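Local coordinates for glycerol dehydratase (Clostridium butyricum, PDB 1R9D), which probably catalyses the B12-independent dehydration of glycerol to 3-hydroxypropionaldehyde as a glycyl radical enzyme, at residues G464-N468 and K469-P473; A493-E496 and Y497-H501; L618-C621 and R622-K626. All blocks are in the same frame, centred on the assembly; numbering follows the deposited sequence.

The three contacts step inward from the edge of the chain toward its interior. Interaction 1 is a hairpin-like turn whose centre lies about 32 Å from the chain centre; interaction 2 lies within helix 484-516, and interaction 3 on the last part of helix 607-624 and the residues just after it. Interaction 1 abuts interaction 2, with centres about 13 Å apart, through a probable hydrogen bond from Gln494 NE2 to Pro473 O of 2.9 Å. Interactions 2 and 3, with centres about 10 Å apart, meet where Glu623 packs on Glu496 and Val499. Interactions 1 and 3 do not touch. In interaction 3 the Tyr620 side chain is about 12 Å from a bound glycerol, too far to touch it.

Interaction 1: residues G464-N468 and K469-P473; sequences GFDKN and KQIGP
Asp466 and Lys469 face each other at the neck of a short beta-hairpin-like turn with a single bridge and no regular strands. Its two-residue loop, Lys467-Asn468, has left-handed backbone angles at both positions, resembling a type I' turn. An asparagine is at ease in that conformation, and a type I' turn suits the right-handed twist of beta hairpins.

Backbone hydrogen bonds tie the arms. Asp466 N gives a nearly straight bond of 2.8 Å to Lys469 O, while Phe465 and Gln470 form the single bridge beyond it as a non-hydrogen-bonded pair. Next to them Gly464 O is gripped twice, well by Gly472 N at 3.0 Å, in the carbonyl plane and on a lone pair, and weakly by Ile471 N. Glycine suits position 464 because its phi is positive (72°) and because Pro473 O and Gln470 NE2 fill the place where a CB would lie; Gly464 CA makes a CH...O contact of 3.5 Å with that same Pro473 O.

Flat groups meet on the side of Phe465. With CG anti to the backbone N (chi1 -161°), one ring face is turned to the backbone of the returning arm, with Lys469 N 3.3 Å above it, offset toward the rim. Gln470 OE1 approaches the ring edge instead, 3.4 Å from Phe465 CD1, the amide turned 32° from the ring.

Apolar and charged contacts gather at Asp466. Its CB touches Ile471 CD1 at 3.5 Å, against helix 453-461, and its OD2 forms a salt bridge with Arg455 of that helix, which gives the buried carboxylate a counter-charge.

The bend of Gln470 at chi2 brings NE2 to two carbonyls, Ser463 O and Gly472 O, the latter met at 2.9 Å from above the carbonyl plane.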
loop_
_atom_site.group_PDB
_atom_site.type_symbol
_atom_site.label_atom_id
_atom_site.label_comp_id
_atom_site.label_asym_id
_atom_site.label_seq_id
_atom_site.Cartn_x
_atom_site.Cartn_y
_atom_site.Cartn_z
ATOM N N GLY A 464 19.419 20.536 -27.127
ATOM C CA GLY A 464 18.761 20.432 -25.835
ATOM C C GLY A 464 18.543 21.737 -25.094
ATOM O O GLY A 464 18.114 21.727 -23.938
ATOM N N PHE A 465 18.835 22.858 -25.751
ATOM C CA PHE A 465 18.666 24.176 -25.142
ATOM C C PHE A 465 17.338 24.757 -25.614
ATOM O O PHE A 465 17.043 24.762 -26.809
ATOM C CB PHE A 465 19.818 25.098 -25.555
ATOM C CG PHE A 465 20.002 26.287 -24.651
ATOM C CD1 PHE A 465 20.389 26.115 -23.326
ATOM C CD2 PHE A 465 19.806 27.579 -25.130
ATOM C CE1 PHE A 465 20.582 27.212 -22.488
ATOM C CE2 PHE A 465 19.996 28.685 -24.300
ATOM C CZ PHE A 465 20.386 28.499 -22.975
ATOM N N ASP A 466 16.538 25.251 -24.676
ATOM C CA ASP A 466 15.225 25.793 -25.012
ATOM C C ASP A 466 14.821 26.879 -24.022
ATOM O O ASP A 466 14.859 26.668 -22.812
ATOM C CB ASP A 466 14.198 24.649 -25.000
ATOM C CG ASP A 466 12.836 25.066 -25.521
ATOM O OD1 ASP A 466 11.901 25.218 -24.704
ATOM O OD2 ASP A 466 12.698 25.235 -26.752
ATOM N N LYS A 467 14.436 28.041 -24.540
ATOM C CA LYS A 467 14.027 29.157 -23.695
ATOM C C LYS A 467 15.113 29.537 -22.694
ATOM O O LYS A 467 14.845 29.742 -21.509
ATOM C CB LYS A 467 12.734 28.810 -22.955
ATOM C CG LYS A 467 11.533 28.645 -23.868
ATOM C CD LYS A 467 10.287 28.324 -23.065
ATOM C CE LYS A 467 9.058 28.249 -23.953
ATOM N NZ LYS A 467 7.836 27.936 -23.156
ATOM N N ASN A 468 16.344 29.628 -23.186
ATOM C CA ASN A 468 17.487 29.994 -22.362
ATOM C C ASN A 468 17.695 29.066 -21.170
ATOM O O ASN A 468 18.099 29.505 -20.093
ATOM C CB ASN A 468 17.338 31.441 -21.882
ATOM C CG ASN A 468 17.214 32.424 -23.032
ATOM O OD1 ASN A 468 18.116 32.545 -23.865
ATOM N ND2 ASN A 468 16.091 33.131 -23.088
ATOM N N LYS A 469 17.416 27.782 -21.365
ATOM C CA LYS A 469 17.600 26.789 -20.312
ATOM C C LYS A 469 17.885 25.432 -20.944
ATOM O O LYS A 469 17.308 25.080 -21.973
ATOM C CB LYS A 469 16.360 26.716 -19.406
ATOM C CG LYS A 469 15.069 26.395 -20.132
ATOM C CD LYS A 469 13.856 26.419 -19.207
ATOM C CE LYS A 469 12.579 26.148 -20.001
ATOM N NZ LYS A 469 11.353 26.091 -19.154
ATOM N N GLN A 470 18.796 24.680 -20.340
ATOM C CA GLN A 470 19.164 23.367 -20.855
ATOM C C GLN A 470 18.168 22.335 -20.329
ATOM O O GLN A 470 18.355 21.786 -19.243
ATOM C CB GLN A 470 20.585 23.024 -20.398
ATOM C CG GLN A 470 21.213 21.805 -21.058
ATOM C CD GLN A 470 21.462 22.001 -22.545
ATOM O OE1 GLN A 470 21.922 23.059 -22.977
ATOM N NE2 GLN A 470 21.172 20.972 -23.334
ATOM N N ILE A 471 17.109 22.073 -21.096
ATOM C CA ILE A 471 16.085 21.115 -20.683
ATOM C C ILE A 471 16.372 19.679 -21.113
ATOM O O ILE A 471 15.880 18.732 -20.494
ATOM C CB ILE A 471 14.680 21.510 -21.210
ATOM C CG1 ILE A 471 14.649 21.461 -22.742
ATOM C CG2 ILE A 471 14.314 22.900 -20.708
ATOM C CD1 ILE A 471 13.260 21.660 -23.334
ATOM N N GLY A 472 17.163 19.516 -22.169
ATOM C CA GLY A 472 17.492 18.183 -22.640
ATOM C C GLY A 472 18.982 17.907 -22.560
ATOM O O GLY A 472 19.739 18.747 -22.079
ATOM N N PRO A 473 19.439 16.729 -23.013
ATOM C CA PRO A 473 20.866 16.403 -22.969
ATOM C C PRO A 473 21.630 17.420 -23.807
ATOM O O PRO A 473 21.072 18.000 -24.742
ATOM C CB PRO A 473 20.927 15.012 -23.599
ATOM C CG PRO A 473 19.585 14.440 -23.302
ATOM C CD PRO A 473 18.659 15.600 -23.543
#

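Interaction 2: residues A493-E496 and Y497-H501; sequences AQME and YFVKH
Gln494 and Phe498 share the same first torsion, chi1 -70° in both, which sets each CG beside its own backbone N and sends the two side chains out side by side in one direction. A further bend at chi2 of Gln494 carries its amide to the edge of the phenyl ring, where OE1 lies in the ring plane 3.7 Å from Phe498 CE2. This buried oxygen has no hydrogen-bonding partner; the ring edge, weakly positive, probably offsets part of that cost. The NE2 end is satisfied by Pro473 O and Thr475 OG1. Over one face of the Phe498 ring, the adjacent Tyr497 places CD2 above its centre.

On another side of helix 484-516, Met495 CG packs on Val499 CG2 at 4.0 Å, the two chains slanting past each other. Val499 CG2 also lies 3.1 Å from Met495 O, which accepts the i+4 bond from Val499 N at 2.9 Å.

Apolar Met495, Phe498 and Val499 suit a helix covered on several sides: all three rest on Phe451 of strand 449-452, Met495 and Val499 also on Glu623 of helix 607-624, and Phe498 on helix 453-461, where Gln494 packs too.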
loop_
_atom_site.group_PDB
_atom_site.type_symbol
_atom_site.label_atom_id
_atom_site.label_comp_id
_atom_site.label_asym_id
_atom_site.label_seq_id
_atom_site.Cartn_x
_atom_site.Cartn_y
_atom_site.Cartn_z
ATOM N N ALA A 493 19.437 10.689 -29.124
ATOM C CA ALA A 493 19.812 11.019 -27.749
ATOM C C ALA A 493 18.749 11.876 -27.065
ATOM O O ALA A 493 18.471 11.700 -25.872
ATOM C CB ALA A 493 21.157 11.734 -27.728
ATOM N N GLN A 494 18.170 12.817 -27.807
ATOM C CA GLN A 494 17.116 13.661 -27.245
ATOM C C GLN A 494 15.873 12.799 -27.004
ATOM O O GLN A 494 15.228 12.898 -25.961
ATOM C CB GLN A 494 16.753 14.801 -28.204
ATOM C CG GLN A 494 17.815 15.884 -28.366
ATOM C CD GLN A 494 18.111 16.640 -27.075
ATOM O OE1 GLN A 494 17.216 16.899 -26.266
ATOM N NE2 GLN A 494 19.374 17.014 -26.889
ATOM N N MET A 495 15.547 11.957 -27.980
ATOM C CA MET A 495 14.385 11.074 -27.886
ATOM C C MET A 495 14.503 10.183 -26.651
ATOM O O MET A 495 13.555 10.040 -25.875
ATOM C CB MET A 495 14.291 10.194 -29.139
ATOM C CG MET A 495 12.993 9.401 -29.279
ATOM S SD MET A 495 11.581 10.429 -29.750
ATOM C CE MET A 495 11.892 10.661 -31.523
ATOM N N GLU A 496 15.678 9.591 -26.476
ATOM C CA GLU A 496 15.937 8.700 -25.351
ATOM C C GLU A 496 15.676 9.331 -23.990
ATOM O O GLU A 496 15.051 8.718 -23.119
ATOM C CB GLU A 496 17.384 8.207 -25.414
ATOM C CG GLU A 496 17.834 7.402 -24.208
ATOM C CD GLU A 496 19.277 6.953 -24.332
ATOM O OE1 GLU A 496 20.152 7.817 -24.586
ATOM O OE2 GLU A 496 19.541 5.740 -24.177
ATOM N N TYR A 497 16.153 10.558 -23.809
ATOM C CA TYR A 497 15.994 11.258 -22.544
ATOM C C TYR A 497 14.538 11.540 -22.186
ATOM O O TYR A 497 14.090 11.226 -21.084
ATOM C CB TYR A 497 16.762 12.581 -22.573
ATOM C CG TYR A 497 16.688 13.352 -21.269
ATOM C CD1 TYR A 497 17.477 12.987 -20.182
ATOM C CD2 TYR A 497 15.803 14.420 -21.112
ATOM C CE1 TYR A 497 17.392 13.660 -18.966
ATOM C CE2 TYR A 497 15.707 15.103 -19.892
ATOM C CZ TYR A 497 16.506 14.713 -18.826
ATOM O OH TYR A 497 16.419 15.362 -17.612
ATOM N N PHE A 498 13.796 12.131 -23.113
ATOM C CA PHE A 498 12.406 12.457 -22.827
ATOM C C PHE A 498 11.458 11.264 -22.795
ATOM O O PHE A 498 10.490 11.272 -22.035
ATOM C CB PHE A 498 11.921 13.534 -23.798
ATOM C CG PHE A 498 12.551 14.875 -23.552
ATOM C CD1 PHE A 498 12.160 15.650 -22.463
ATOM C CD2 PHE A 498 13.587 15.331 -24.358
ATOM C CE1 PHE A 498 12.794 16.862 -22.175
ATOM C CE2 PHE A 498 14.232 16.544 -24.079
ATOM C CZ PHE A 498 13.834 17.308 -22.986
ATOM N N VAL A 499 11.725 10.234 -23.594
ATOM C CA VAL A 499 10.859 9.062 -23.560
ATOM C C VAL A 499 11.053 8.384 -22.203
ATOM O O VAL A 499 10.102 7.892 -21.606
ATOM C CB VAL A 499 11.185 8.061 -24.692
ATOM C CG1 VAL A 499 10.401 6.770 -24.485
ATOM C CG2 VAL A 499 10.809 8.667 -26.037
ATOM N N LYS A 500 12.287 8.380 -21.708
ATOM C CA LYS A 500 12.572 7.770 -20.415
ATOM C C LYS A 500 11.731 8.420 -19.314
ATOM O O LYS A 500 11.097 7.731 -18.514
ATOM C CB LYS A 500 14.055 7.915 -20.060
ATOM C CG LYS A 500 14.435 7.196 -18.773
ATOM C CD LYS A 500 15.442 7.976 -17.945
ATOM C CE LYS A 500 16.746 8.203 -18.684
ATOM N NZ LYS A 500 17.723 8.944 -17.829
ATOM N N HIS A 501 11.717 9.748 -19.269
ATOM C CA HIS A 501 10.949 10.427 -18.231
ATOM C C HIS A 501 9.438 10.345 -18.401
ATOM O O HIS A 501 8.701 10.368 -17.415
ATOM C CB HIS A 501 11.431 11.872 -18.098
ATOM C CG HIS A 501 12.781 11.976 -17.460
ATOM N ND1 HIS A 501 12.999 11.657 -16.136
ATOM C CD2 HIS A 501 13.997 12.266 -17.982
ATOM C CE1 HIS A 501 14.292 11.742 -15.872
ATOM N NE2 HIS A 501 14.919 12.110 -16.975
#

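Interaction 3: residues L618-C621 and R622-K626; sequences LVYC and REVNK
Leu618 CB lies over the middle of the Arg622 guanidinium, 3.6 Å above its plane, so a flat charged group rests on aliphatic carbon. Leu618 CD1 extends the contact to Arg622 NH2, also at 3.6 Å. The arginine chain, extended from CG to NE, reaches back along the helix and passes close to Leu618 O, the acceptor of the 2.8 Å bond from Arg622 N. Two residues on, Val624 CG2 makes a CH-pi contact with Tyr620, 3.8 Å from the ring centroid and 22° off its normal. The tyrosine owes this to CG standing anti to its backbone N (chi1 169°).

These are i to i+4 pairs of an alpha-helix, and the bond from Val624 N to Tyr620 O, at 3.1 Å, helps set their spacing. Val619 O, besides a weak bond from Glu623 N, accepts a hydrogen bond from a water at 2.8 Å; the same water donates to Glu623 OE2. Glu623 bends at chi2, and its OE1 takes a salt bridge of 2.8 Å from Lys626 NZ on the syn side, tilted 27° from the carboxylate plane.

Farther out, Glu615, two turns earlier on the same helix, forms a salt bridge with Arg622 NH1, and Arg418 holds Asn625 OD1. The Tyr620 ring meets Phe451 of strand 449-452, and its OH reaches Pro548 O of strand 543-551 in a weak hydrogen bond.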
loop_
_atom_site.group_PDB
_atom_site.type_symbol
_atom_site.label_atom_id
_atom_site.label_comp_id
_atom_site.label_asym_id
_atom_site.label_seq_id
_atom_site.Cartn_x
_atom_site.Cartn_y
_atom_site.Cartn_z
ATOM N N LEU A 618 10.329 5.273 -35.986
ATOM C CA LEU A 618 10.909 4.086 -35.370
ATOM C C LEU A 618 11.827 4.413 -34.208
ATOM O O LEU A 618 11.943 3.624 -33.273
ATOM C CB LEU A 618 11.669 3.256 -36.412
ATOM C CG LEU A 618 10.800 2.273 -37.201
ATOM C CD1 LEU A 618 11.581 1.710 -38.399
ATOM C CD2 LEU A 618 10.352 1.146 -36.271
ATOM N N VAL A 619 12.497 5.562 -34.261
ATOM C CA VAL A 619 13.382 5.949 -33.169
ATOM C C VAL A 619 12.530 6.101 -31.905
ATOM O O VAL A 619 12.916 5.656 -30.823
ATOM C CB VAL A 619 14.104 7.274 -33.478
ATOM C CG1 VAL A 619 14.877 7.756 -32.257
ATOM C CG2 VAL A 619 15.060 7.063 -34.659
ATOM N N TYR A 620 11.370 6.732 -32.053
ATOM C CA TYR A 620 10.450 6.904 -30.929
ATOM C C TYR A 620 9.945 5.532 -30.465
ATOM O O TYR A 620 9.994 5.199 -29.280
ATOM C CB TYR A 620 9.254 7.754 -31.361
ATOM C CG TYR A 620 8.123 7.759 -30.356
ATOM C CD1 TYR A 620 8.233 8.466 -29.157
ATOM C CD2 TYR A 620 6.962 7.029 -30.589
ATOM C CE1 TYR A 620 7.212 8.446 -28.213
ATOM C CE2 TYR A 620 5.925 7.000 -29.644
ATOM C CZ TYR A 620 6.062 7.713 -28.460
ATOM O OH TYR A 620 5.047 7.706 -27.525
ATOM N N CYS A 621 9.470 4.734 -31.413
ATOM C CA CYS A 621 8.928 3.418 -31.091
ATOM C C CYS A 621 9.920 2.491 -30.383
ATOM O O CYS A 621 9.549 1.791 -29.438
ATOM C CB CYS A 621 8.384 2.752 -32.362
ATOM S SG CYS A 621 6.912 3.584 -33.084
ATOM N N ARG A 622 11.175 2.490 -30.823
ATOM C CA ARG A 622 12.187 1.634 -30.203
ATOM C C ARG A 622 12.485 2.050 -28.766
ATOM O O ARG A 622 12.805 1.206 -27.927
ATOM C CB ARG A 622 13.486 1.645 -31.013
ATOM C CG ARG A 622 13.355 1.082 -32.419
ATOM C CD ARG A 622 14.687 1.172 -33.149
ATOM N NE ARG A 622 14.575 0.838 -34.566
ATOM C CZ ARG A 622 14.927 1.660 -35.550
ATOM N NH1 ARG A 622 15.414 2.866 -35.272
ATOM N NH2 ARG A 622 14.798 1.277 -36.814
ATOM N N GLU A 623 12.392 3.344 -28.479
ATOM C CA GLU A 623 12.632 3.812 -27.124
ATOM C C GLU A 623 11.491 3.355 -26.214
ATOM O O GLU A 623 11.730 2.829 -25.132
ATOM C CB GLU A 623 12.740 5.342 -27.071
ATOM C CG GLU A 623 13.995 5.938 -27.707
ATOM C CD GLU A 623 15.284 5.338 -27.172
ATOM O OE1 GLU A 623 15.404 5.156 -25.940
ATOM O OE2 GLU A 623 16.191 5.061 -27.989
ATOM N N VAL A 624 10.254 3.554 -26.662
ATOM C CA VAL A 624 9.087 3.165 -25.871
ATOM C C VAL A 624 9.120 1.680 -25.489
ATOM O O VAL A 624 8.810 1.319 -24.350
ATOM C CB VAL A 624 7.771 3.470 -26.630
ATOM C CG1 VAL A 624 6.574 2.932 -25.850
ATOM C CG2 VAL A 624 7.621 4.976 -26.825
ATOM N N ASN A 625 9.506 0.826 -26.437
ATOM C CA ASN A 625 9.573 -0.619 -26.195
ATOM C C ASN A 625 10.502 -1.045 -25.057
ATOM O O ASN A 625 10.390 -2.159 -24.549
ATOM C CB ASN A 625 10.007 -1.360 -27.468
ATOM C CG ASN A 625 8.860 -1.613 -28.422
ATOM O OD1 ASN A 625 7.698 -1.343 -28.111
ATOM N ND2 ASN A 625 9.182 -2.146 -29.596
ATOM N N LYS A 626 11.416 -0.172 -24.656
ATOM C CA LYS A 626 12.363 -0.501 -23.595
ATOM C C LYS A 626 11.773 -0.584 -22.194
ATOM O O LYS A 626 12.370 -1.201 -21.304
ATOM C CB LYS A 626 13.486 0.535 -23.545
ATOM C CG LYS A 626 14.409 0.564 -24.741
ATOM C CD LYS A 626 15.305 1.788 -24.655
ATOM C CE LYS A 626 16.317 1.838 -25.790
ATOM N NZ LYS A 626 17.204 3.032 -25.643
HETATM O O HOH W 1 15.540 4.724 -30.541
#